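Local coordinates for protein L-talarate/galactarate dehydratase (PDB 2PP0) that dehydrates both L-talarate and galactarate to 5-keto-4-deoxy-D-glucarate and also epimerizes L-talarate to galactarate, using one magnesium ion per subunit, at residues G85-N99 against A118-I132. Numbering follows the deposited sequence.
Sequences GGQGIYAHAKEIADN and AGASVGRSGMAVQAI
Ala131 presses its methyl group against helix 86-96 between Ile89 and His92, with CB 3.4 Å from Ile89 O. Here helix 86-96 passes residues 127-132, the start of helix 127-146, at 8.1 Å between axes and a crossing angle of -62°, a close approach consistent with the small residues Gly88, Ala93, Ala128 and Ala131 at the interface. Ile89 spreads its two branches over the facing side of the second helix: CG2, anti to the backbone N, reaches Gln130 O at 3.3 Å, while CG1 meets Met127 CG at 3.6 Å and CD1 lies against Gln130 OE1. Met127 sends its thioether along the start of helix 86-96, where SD comes 3.9 Å from Gly88 CA and also lies near Gly85 O. Swung out by a chi1 of -171°, the His92 imidazole enters the angle between the 118-122 turn and the helix. The Ala131 methyl sits at the ring edge, in its plane, and Val122 CG2 approaches His92 CE1 obliquely at 3.6 Å. One ring face is covered, toward its rim, by Ile96 CG2 of the same helix. Farther along, Ile96 CD1 meets Ile132 CG1 at 4.1 Å, the two side chains crossing nearly at right angles. At the far end the Asn99 amide packs on Ala118 CB, held in place by a hydrogen bond from ND2 to Ile96 O. This packing belongs to the N-terminal capping domain of the enolase superfamily: Tyr90 packs on strands 28-40 and 388-395 and Ala93 on strand 28-40, Ile132 leans on helix 108-118, and Gln130 NE2 bonds to Arg304 O, linking the helical layer to the barrel domain.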
ATOM      1  N   GLY B  85     -26.380   7.810  13.435  1.00 30.28           N
ATOM      2  CA  GLY B  85     -25.544   7.354  12.338  1.00 30.53           C
ATOM      3  C   GLY B  85     -25.507   5.841  12.169  1.00 28.40           C
ATOM      4  O   GLY B  85     -25.327   5.348  11.059  1.00 29.07           O
ATOM      5  N   GLY B  86     -25.691   5.107  13.265  1.00 29.10           N
ATOM      6  CA  GLY B  86     -25.655   3.651  13.209  1.00 28.06           C
ATOM      7  C   GLY B  86     -26.774   2.994  12.419  1.00 29.19           C
ATOM      8  O   GLY B  86     -26.548   2.001  11.731  1.00 26.22           O
ATOM      9  N   GLN B  87     -27.987   3.534  12.514  1.00 27.56           N
ATOM     10  CA  GLN B  87     -29.114   2.969  11.774  1.00 27.01           C
ATOM     11  C   GLN B  87     -28.886   3.113  10.275  1.00 26.21           C
ATOM     12  O   GLN B  87     -29.281   2.249   9.489  1.00 29.75           O
ATOM     13  CB  GLN B  87     -30.427   3.681  12.153  1.00 27.93           C
ATOM     14  CG  GLN B  87     -30.875   3.508  13.600  1.00 25.77           C
ATOM     15  CD  GLN B  87     -31.266   2.079  13.943  1.00 27.49           C
ATOM     16  OE1 GLN B  87     -31.532   1.263  13.058  1.00 28.41           O
ATOM     17  NE2 GLN B  87     -31.321   1.777  15.235  1.00 29.11           N
ATOM     18  N   GLY B  88     -28.247   4.209   9.877  1.00 26.01           N
ATOM     19  CA  GLY B  88     -27.994   4.440   8.464  1.00 24.30           C
ATOM     20  C   GLY B  88     -26.854   3.590   7.933  1.00 24.92           C
ATOM     21  O   GLY B  88     -26.915   3.073   6.819  1.00 24.25           O
ATOM     22  N   ILE B  89     -25.798   3.457   8.725  1.00 25.27           N
ATOM     23  CA  ILE B  89     -24.659   2.639   8.323  1.00 26.50           C
ATOM     24  C   ILE B  89     -25.150   1.206   8.083  1.00 26.78           C
ATOM     25  O   ILE B  89     -24.894   0.620   7.028  1.00 26.47           O
ATOM     26  CB  ILE B  89     -23.573   2.639   9.414  1.00 27.22           C
ATOM     27  CG1 ILE B  89     -22.986   4.042   9.556  1.00 27.41           C
ATOM     28  CG2 ILE B  89     -22.461   1.647   9.053  1.00 28.31           C
ATOM     29  CD1 ILE B  89     -22.038   4.188  10.718  1.00 25.13           C
ATOM     30  N   TYR B  90     -25.868   0.650   9.057  1.00 27.17           N
ATOM     31  CA  TYR B  90     -26.396  -0.711   8.924  1.00 28.50           C
ATOM     32  C   TYR B  90     -27.359  -0.841   7.744  1.00 28.59           C
ATOM     33  O   TYR B  90     -27.288  -1.802   6.974  1.00 28.22           O
ATOM     34  CB  TYR B  90     -27.128  -1.132  10.195  1.00 28.29           C
ATOM     35  CG  TYR B  90     -27.849  -2.459  10.060  1.00 30.95           C
ATOM     36  CD1 TYR B  90     -27.155  -3.669  10.152  1.00 29.82           C
ATOM     37  CD2 TYR B  90     -29.223  -2.505   9.822  1.00 30.09           C
ATOM     38  CE1 TYR B  90     -27.814  -4.890  10.013  1.00 30.72           C
ATOM     39  CE2 TYR B  90     -29.894  -3.726   9.679  1.00 31.72           C
ATOM     40  CZ  TYR B  90     -29.182  -4.912   9.778  1.00 31.46           C
ATOM     41  OH  TYR B  90     -29.837  -6.119   9.650  1.00 34.12           O
ATOM     42  N   ALA B  91     -28.266   0.123   7.605  1.00 28.79           N
ATOM     43  CA  ALA B  91     -29.242   0.082   6.516  1.00 29.13           C
ATOM     44  C   ALA B  91     -28.587   0.045   5.139  1.00 28.72           C
ATOM     45  O   ALA B  91     -29.017  -0.706   4.259  1.00 29.42           O
ATOM     46  CB  ALA B  91     -30.203   1.286   6.618  1.00 31.64           C
ATOM     47  N   HIS B  92     -27.550   0.851   4.938  1.00 27.26           N
ATOM     48  CA  HIS B  92     -26.875   0.871   3.641  1.00 26.28           C
ATOM     49  C   HIS B  92     -26.061  -0.410   3.428  1.00 26.39           C
ATOM     50  O   HIS B  92     -26.050  -0.968   2.338  1.00 24.84           O
ATOM     51  CB  HIS B  92     -25.950   2.084   3.530  1.00 25.33           C
ATOM     52  CG  HIS B  92     -25.393   2.284   2.154  1.00 28.82           C
ATOM     53  ND1 HIS B  92     -26.192   2.533   1.060  1.00 25.95           N
ATOM     54  CD2 HIS B  92     -24.122   2.235   1.687  1.00 26.22           C
ATOM     55  CE1 HIS B  92     -25.439   2.625  -0.022  1.00 28.99           C
ATOM     56  NE2 HIS B  92     -24.179   2.449   0.331  1.00 28.34           N
ATOM     57  N   ALA B  93     -25.374  -0.861   4.472  1.00 26.73           N
ATOM     58  CA  ALA B  93     -24.581  -2.089   4.380  1.00 27.75           C
ATOM     59  C   ALA B  93     -25.529  -3.209   3.947  1.00 28.55           C
ATOM     60  O   ALA B  93     -25.219  -4.014   3.072  1.00 28.74           O
ATOM     61  CB  ALA B  93     -23.961  -2.407   5.734  1.00 24.27           C
ATOM     62  N   LYS B  94     -26.711  -3.234   4.551  1.00 30.20           N
ATOM     63  CA  LYS B  94     -27.702  -4.244   4.216  1.00 30.23           C
ATOM     64  C   LYS B  94     -28.164  -4.146   2.764  1.00 30.31           C
ATOM     65  O   LYS B  94     -28.431  -5.162   2.128  1.00 28.92           O
ATOM     66  CB  LYS B  94     -28.904  -4.116   5.157  1.00 31.92           C
ATOM     67  CG  LYS B  94     -30.071  -5.030   4.825  1.00 32.90           C
ATOM     68  CD  LYS B  94     -31.086  -5.006   5.952  1.00 34.78           C
ATOM     69  CE  LYS B  94     -32.365  -5.739   5.586  1.00 36.31           C
ATOM     70  NZ  LYS B  94     -33.375  -5.594   6.678  1.00 38.43           N
ATOM     71  N   GLU B  95     -28.242  -2.926   2.234  1.00 30.46           N
ATOM     72  CA  GLU B  95     -28.716  -2.732   0.865  1.00 30.29           C
ATOM     73  C   GLU B  95     -27.677  -3.012  -0.230  1.00 30.55           C
ATOM     74  O   GLU B  95     -28.037  -3.169  -1.397  1.00 30.03           O
ATOM     75  CB  GLU B  95     -29.295  -1.305   0.707  1.00 31.29           C
ATOM     76  CG  GLU B  95     -30.012  -1.057  -0.631  1.00 29.92           C
ATOM     77  CD  GLU B  95     -30.770   0.277  -0.691  1.00 30.67           C
ATOM     78  OE1 GLU B  95     -30.482   1.191   0.113  1.00 29.97           O
ATOM     79  OE2 GLU B  95     -31.650   0.414  -1.563  1.00 30.13           O
ATOM     80  N   ILE B  96     -26.400  -3.097   0.142  1.00 29.35           N
ATOM     81  CA  ILE B  96     -25.337  -3.358  -0.836  1.00 29.84           C
ATOM     82  C   ILE B  96     -24.580  -4.683  -0.638  1.00 29.28           C
ATOM     83  O   ILE B  96     -23.898  -5.141  -1.552  1.00 29.09           O
ATOM     84  CB  ILE B  96     -24.265  -2.234  -0.829  1.00 29.31           C
ATOM     85  CG1 ILE B  96     -23.593  -2.166   0.546  1.00 30.70           C
ATOM     86  CG2 ILE B  96     -24.900  -0.887  -1.183  1.00 28.81           C
ATOM     87  CD1 ILE B  96     -22.432  -1.174   0.620  1.00 31.48           C
ATOM     88  N   ALA B  97     -24.695  -5.279   0.546  1.00 29.07           N
ATOM     89  CA  ALA B  97     -23.982  -6.524   0.873  1.00 32.10           C
ATOM     90  C   ALA B  97     -24.096  -7.668  -0.136  1.00 33.76           C
ATOM     91  O   ALA B  97     -23.126  -8.408  -0.363  1.00 32.85           O
ATOM     92  CB  ALA B  97     -24.408  -7.009   2.250  1.00 31.44           C
ATOM     93  N   ASP B  98     -25.273  -7.822  -0.733  1.00 34.12           N
ATOM     94  CA  ASP B  98     -25.510  -8.878  -1.714  1.00 35.56           C
ATOM     95  C   ASP B  98     -24.488  -8.876  -2.852  1.00 34.13           C
ATOM     96  O   ASP B  98     -24.202  -9.917  -3.444  1.00 31.26           O
ATOM     97  CB  ASP B  98     -26.924  -8.744  -2.278  1.00 41.00           C
ATOM     98  CG  ASP B  98     -27.358  -7.297  -2.405  1.00 47.57           C
ATOM     99  OD1 ASP B  98     -27.634  -6.653  -1.355  1.00 48.21           O
ATOM    100  OD2 ASP B  98     -27.410  -6.800  -3.552  1.00 50.48           O
ATOM    101  N   ASN B  99     -23.933  -7.705  -3.151  1.00 32.21           N
ATOM    102  CA  ASN B  99     -22.934  -7.564  -4.214  1.00 32.01           C
ATOM    103  C   ASN B  99     -21.658  -8.372  -3.963  1.00 29.93           C
ATOM    104  O   ASN B  99     -20.879  -8.608  -4.880  1.00 29.30           O
ATOM    105  CB  ASN B  99     -22.561  -6.093  -4.375  1.00 31.55           C
ATOM    106  CG  ASN B  99     -23.678  -5.285  -4.985  1.00 32.02           C
ATOM    107  OD1 ASN B  99     -23.923  -5.365  -6.183  1.00 31.87           O
ATOM    108  ND2 ASN B  99     -24.374  -4.516  -4.159  1.00 30.88           N
ATOM    109  N   ALA B 118     -22.324   0.471  -6.623  1.00 30.48           N
ATOM    110  CA  ALA B 118     -23.640  -0.028  -6.230  1.00 31.02           C
ATOM    111  C   ALA B 118     -24.398   1.047  -5.464  1.00 29.99           C
ATOM    112  O   ALA B 118     -25.623   1.034  -5.409  1.00 29.68           O
ATOM    113  CB  ALA B 118     -23.498  -1.287  -5.369  1.00 29.07           C
ATOM    114  N   GLY B 119     -23.656   1.967  -4.857  1.00 30.53           N
ATOM    115  CA  GLY B 119     -24.279   3.050  -4.123  1.00 29.63           C
ATOM    116  C   GLY B 119     -23.695   4.368  -4.590  1.00 28.41           C
ATOM    117  O   GLY B 119     -23.445   5.263  -3.790  1.00 28.63           O
ATOM    118  N   ALA B 120     -23.485   4.492  -5.896  1.00 27.72           N
ATOM    119  CA  ALA B 120     -22.895   5.702  -6.457  1.00 28.67           C
ATOM    120  C   ALA B 120     -23.671   6.977  -6.109  1.00 29.72           C
ATOM    121  O   ALA B 120     -23.092   8.061  -6.026  1.00 29.85           O
ATOM    122  CB  ALA B 120     -22.781   5.560  -7.973  1.00 29.37           C
ATOM    123  N   SER B 121     -24.974   6.843  -5.889  1.00 28.33           N
ATOM    124  CA  SER B 121     -25.809   7.998  -5.583  1.00 27.79           C
ATOM    125  C   SER B 121     -25.505   8.631  -4.234  1.00 27.90           C
ATOM    126  O   SER B 121     -25.732   9.829  -4.047  1.00 27.46           O
ATOM    127  CB  SER B 121     -27.294   7.600  -5.643  1.00 27.80           C
ATOM    128  OG  SER B 121     -28.138   8.735  -5.739  1.00 29.07           O
ATOM    129  N   VAL B 122     -24.979   7.845  -3.295  1.00 25.19           N
ATOM    130  CA  VAL B 122     -24.694   8.367  -1.965  1.00 24.55           C
ATOM    131  C   VAL B 122     -23.236   8.730  -1.622  1.00 25.87           C
ATOM    132  O   VAL B 122     -22.857   8.813  -0.450  1.00 25.51           O
ATOM    133  CB  VAL B 122     -25.299   7.435  -0.875  1.00 24.22           C
ATOM    134  CG1 VAL B 122     -26.816   7.619  -0.835  1.00 22.27           C
ATOM    135  CG2 VAL B 122     -24.992   5.971  -1.177  1.00 22.90           C
ATOM    136  N   GLY B 123     -22.426   8.949  -2.651  1.00 26.72           N
ATOM    137  CA  GLY B 123     -21.054   9.388  -2.445  1.00 29.18           C
ATOM    138  C   GLY B 123     -19.893   8.436  -2.219  1.00 30.73           C
ATOM    139  O   GLY B 123     -20.030   7.210  -2.242  1.00 32.49           O
ATOM    140  N   ARG B 124     -18.731   9.040  -1.990  1.00 30.90           N
ATOM    141  CA  ARG B 124     -17.492   8.311  -1.755  1.00 31.27           C
ATOM    142  C   ARG B 124     -16.853   8.752  -0.444  1.00 30.22           C
ATOM    143  O   ARG B 124     -15.657   8.592  -0.239  1.00 29.93           O
ATOM    144  CB  ARG B 124     -16.523   8.539  -2.916  1.00 32.87           C
ATOM    145  CG  ARG B 124     -17.094   8.120  -4.261  1.00 35.74           C
ATOM    146  CD  ARG B 124     -16.065   8.219  -5.383  1.00 39.94           C
ATOM    147  NE  ARG B 124     -16.703   8.104  -6.693  1.00 44.02           N
ATOM    148  CZ  ARG B 124     -16.080   8.273  -7.855  1.00 47.72           C
ATOM    149  NH1 ARG B 124     -14.785   8.566  -7.885  1.00 47.70           N
ATOM    150  NH2 ARG B 124     -16.758   8.164  -8.993  1.00 49.81           N
ATOM    151  N   SER B 125     -17.667   9.322   0.436  1.00 28.56           N
ATOM    152  CA  SER B 125     -17.206   9.757   1.750  1.00 28.37           C
ATOM    153  C   SER B 125     -18.415   9.725   2.665  1.00 27.96           C
ATOM    154  O   SER B 125     -19.545   9.607   2.200  1.00 29.65           O
ATOM    155  CB  SER B 125     -16.652  11.185   1.696  1.00 29.86           C
ATOM    156  OG  SER B 125     -17.686  12.112   1.428  1.00 31.04           O
ATOM    157  N   GLY B 126     -18.180   9.810   3.966  1.00 28.97           N
ATOM    158  CA  GLY B 126     -19.287   9.816   4.899  1.00 28.37           C
ATOM    159  C   GLY B 126     -19.888   8.473   5.266  1.00 30.06           C
ATOM    160  O   GLY B 126     -19.241   7.424   5.172  1.00 28.77           O
ATOM    161  N   MET B 127     -21.156   8.518   5.667  1.00 27.98           N
ATOM    162  CA  MET B 127     -21.878   7.338   6.115  1.00 26.88           C
ATOM    163  C   MET B 127     -21.850   6.135   5.183  1.00 25.46           C
ATOM    164  O   MET B 127     -21.770   5.007   5.651  1.00 26.04           O
ATOM    165  CB  MET B 127     -23.330   7.716   6.442  1.00 24.96           C
ATOM    166  CG  MET B 127     -24.010   6.794   7.466  1.00 24.39           C
ATOM    167  SD  MET B 127     -25.570   7.499   8.116  1.00 18.10           S
ATOM    168  CE  MET B 127     -26.385   7.700   6.586  1.00 21.42           C
ATOM    169  N   ALA B 128     -21.918   6.352   3.874  1.00 25.31           N
ATOM    170  CA  ALA B 128     -21.902   5.225   2.954  1.00 25.79           C
ATOM    171  C   ALA B 128     -20.579   4.441   2.973  1.00 27.13           C
ATOM    172  O   ALA B 128     -20.595   3.215   2.877  1.00 26.41           O
ATOM    173  CB  ALA B 128     -22.222   5.693   1.536  1.00 25.71           C
ATOM    174  N   VAL B 129     -19.438   5.122   3.090  1.00 26.26           N
ATOM    175  CA  VAL B 129     -18.174   4.380   3.120  1.00 27.51           C
ATOM    176  C   VAL B 129     -18.006   3.731   4.489  1.00 27.84           C
ATOM    177  O   VAL B 129     -17.271   2.751   4.647  1.00 27.35           O
ATOM    178  CB  VAL B 129     -16.932   5.268   2.778  1.00 26.47           C
ATOM    179  CG1 VAL B 129     -17.115   5.895   1.406  1.00 29.26           C
ATOM    180  CG2 VAL B 129     -16.700   6.328   3.836  1.00 27.05           C
ATOM    181  N   GLN B 130     -18.710   4.267   5.479  1.00 26.87           N
ATOM    182  CA  GLN B 130     -18.649   3.701   6.816  1.00 28.22           C
ATOM    183  C   GLN B 130     -19.484   2.418   6.858  1.00 27.93           C
ATOM    184  O   GLN B 130     -19.383   1.631   7.797  1.00 27.20           O
ATOM    185  CB  GLN B 130     -19.148   4.710   7.849  1.00 27.85           C
ATOM    186  CG  GLN B 130     -18.126   5.786   8.179  1.00 27.76           C
ATOM    187  CD  GLN B 130     -18.649   6.782   9.193  1.00 29.51           C
ATOM    188  OE1 GLN B 130     -19.570   6.480   9.952  1.00 29.94           O
ATOM    189  NE2 GLN B 130     -18.053   7.973   9.222  1.00 27.85           N
ATOM    190  N   ALA B 131     -20.303   2.222   5.826  1.00 26.92           N
ATOM    191  CA  ALA B 131     -21.130   1.026   5.702  1.00 28.92           C
ATOM    192  C   ALA B 131     -20.287  -0.032   4.982  1.00 29.58           C
ATOM    193  O   ALA B 131     -20.552  -1.230   5.090  1.00 28.33           O
ATOM    194  CB  ALA B 131     -22.386   1.326   4.900  1.00 28.68           C
ATOM    195  N   ILE B 132     -19.284   0.426   4.236  1.00 28.50           N
ATOM    196  CA  ILE B 132     -18.374  -0.478   3.530  1.00 29.22           C
ATOM    197  C   ILE B 132     -17.294  -0.928   4.526  1.00 29.54           C
ATOM    198  O   ILE B 132     -16.805  -2.057   4.465  1.00 31.93           O
ATOM    199  CB  ILE B 132     -17.709   0.232   2.307  1.00 28.80           C
ATOM    200  CG1 ILE B 132     -18.771   0.548   1.250  1.00 27.68           C
ATOM    201  CG2 ILE B 132     -16.618  -0.650   1.693  1.00 27.03           C
ATOM    202  CD1 ILE B 132     -18.230   1.261   0.020  1.00 27.20           C
TER